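Local coordinates for putative bacteriocin (Brevibacillus laterosporus, PDB 4OZK), which is a leaderless, broad-spectrum class IId bacteriocin with a disulfide-stapled, defensin-like fold that probably kills competing bacteria, at residues Q38-C41 against R42-W45. Numbering follows the deposited sequence.
Sequences QVYC and RTEW
Tyr40 reaches forward along its own strand to Thr43, three residues on, across the bulge formed by Cys41 and Arg42. Val39, just before it, pairs with Ala31 of strand 24-33 through backbone hydrogen bonding. With CG of Tyr40 anti to the backbone N (chi1 177°), the ring runs edge-on alongside Arg42, and its hydroxyl ends 2.7 Å from Thr43 OG1, a hydrogen bond in which either oxygen could be the donor. A chi1 of -54° sets OG1 of Thr43 beside the backbone N, where it meets the Tyr40 hydroxyl. One edge of the ring meets the chain: CE1 of Tyr40 comes to 3.1 Å from the carbonyl O of Arg42, which lies in the ring plane. The same ring also meets those of His28 and Tyr30 on the neighbouring strand.

At the classic beta bulge, Cys41 and Arg42 share Val29 as their partner on strand 24-33, each through backbone hydrogen bonding. Segments 38-41 and 42-45 run at 54° to each other, consistent with a bend at the bulge. Cys41 SG forms the disulfide with Cys2, tying the N-terminal end of the chain to the bulge. An aromatic edge directed at a carbonyl oxygen is a weakly polar, probably favourable contact; together with the hydroxyl pair, it probably limits the rotation of the Tyr40 side chain, which spans the bulge.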
loop_
_atom_site.group_PDB
_atom_site.type_symbol
_atom_site.label_atom_id
_atom_site.label_comp_id
_atom_site.label_asym_id
_atom_site.label_seq_id
_atom_site.Cartn_x
_atom_site.Cartn_y
_atom_site.Cartn_z
ATOM N N GLN A 38 3.437 9.113 5.360
ATOM C CA GLN A 38 3.001 8.120 4.394
ATOM C C GLN A 38 1.510 7.937 4.534
ATOM O O GLN A 38 0.964 8.105 5.617
ATOM C CB GLN A 38 3.701 6.787 4.637
ATOM C CG GLN A 38 5.194 6.821 4.374
ATOM C CD GLN A 38 5.778 5.431 4.326
ATOM O OE1 GLN A 38 5.046 4.444 4.400
ATOM N NE2 GLN A 38 7.098 5.338 4.193
ATOM N N VAL A 39 0.842 7.607 3.438
ATOM C CA VAL A 39 -0.591 7.365 3.498
ATOM C C VAL A 39 -0.876 6.035 2.818
ATOM O O VAL A 39 -0.317 5.732 1.758
ATOM C CB VAL A 39 -1.415 8.537 2.886
ATOM C CG1 VAL A 39 -1.264 9.791 3.743
ATOM C CG2 VAL A 39 -0.959 8.839 1.477
ATOM N N TYR A 40 -1.721 5.232 3.458
ATOM C CA TYR A 40 -2.107 3.917 2.957
ATOM C C TYR A 40 -3.147 4.158 1.865
ATOM O O TYR A 40 -4.216 4.702 2.145
ATOM C CB TYR A 40 -2.645 3.109 4.149
ATOM C CG TYR A 40 -3.178 1.709 3.884
ATOM C CD1 TYR A 40 -3.022 1.076 2.656
ATOM C CD2 TYR A 40 -3.865 1.033 4.886
ATOM C CE1 TYR A 40 -3.544 -0.203 2.432
ATOM C CE2 TYR A 40 -4.386 -0.229 4.682
ATOM C CZ TYR A 40 -4.230 -0.840 3.455
ATOM O OH TYR A 40 -4.754 -2.098 3.266
ATOM N N CYS A 41 -2.818 3.795 0.616
ATOM C CA CYS A 41 -3.677 4.124 -0.545
ATOM C C CYS A 41 -4.569 2.998 -1.035
ATOM O O CYS A 41 -5.748 3.213 -1.336
ATOM C CB CYS A 41 -2.844 4.592 -1.743
ATOM S SG CYS A 41 -1.908 6.070 -1.457
ATOM N N ARG A 42 -3.985 1.809 -1.170
ATOM C CA ARG A 42 -4.752 0.638 -1.566
ATOM C C ARG A 42 -4.124 -0.647 -1.056
ATOM O O ARG A 42 -2.970 -0.675 -0.600
ATOM C CB ARG A 42 -4.910 0.562 -3.090
ATOM C CG ARG A 42 -3.632 0.178 -3.832
ATOM C CD ARG A 42 -3.921 -0.123 -5.294
ATOM N NE ARG A 42 -4.335 1.080 -6.016
ATOM C CZ ARG A 42 -4.841 1.084 -7.247
ATOM N NH1 ARG A 42 -5.006 -0.058 -7.900
ATOM N NH2 ARG A 42 -5.187 2.231 -7.822
ATOM N N THR A 43 -4.916 -1.710 -1.131
ATOM C CA THR A 43 -4.425 -3.052 -0.899
ATOM C C THR A 43 -4.257 -3.662 -2.273
ATOM O O THR A 43 -5.205 -3.700 -3.064
ATOM C CB THR A 43 -5.441 -3.896 -0.115
ATOM O OG1 THR A 43 -5.806 -3.222 1.105
ATOM C CG2 THR A 43 -4.848 -5.260 0.192
ATOM N N GLU A 44 -3.045 -4.113 -2.578
ATOM C CA GLU A 44 -2.809 -4.804 -3.837
ATOM C C GLU A 44 -2.856 -6.313 -3.618
ATOM O O GLU A 44 -2.196 -6.841 -2.717
ATOM C CB GLU A 44 -1.468 -4.378 -4.446
ATOM C CG GLU A 44 -1.115 -5.113 -5.724
ATOM C CD GLU A 44 0.068 -4.497 -6.446
ATOM O OE1 GLU A 44 0.300 -4.882 -7.623
ATOM O OE2 GLU A 44 0.759 -3.636 -5.842
ATOM N N TRP A 45 -3.647 -7.008 -4.430
ATOM C CA TRP A 45 -3.755 -8.457 -4.308
ATOM C C TRP A 45 -2.943 -9.150 -5.400
ATOM O O TRP A 45 -2.969 -8.731 -6.565
ATOM C CB TRP A 45 -5.229 -8.887 -4.320
ATOM C CG TRP A 45 -5.975 -8.433 -3.069
ATOM C CD1 TRP A 45 -6.671 -7.259 -2.889
ATOM C CD2 TRP A 45 -6.071 -9.148 -1.825
ATOM N NE1 TRP A 45 -7.188 -7.208 -1.609
ATOM C CE2 TRP A 45 -6.841 -8.355 -0.940
ATOM C CE3 TRP A 45 -5.583 -10.388 -1.382
ATOM C CZ2 TRP A 45 -7.137 -8.771 0.381
ATOM C CZ3 TRP A 45 -5.872 -10.799 -0.066
ATOM C CH2 TRP A 45 -6.642 -9.992 0.793
#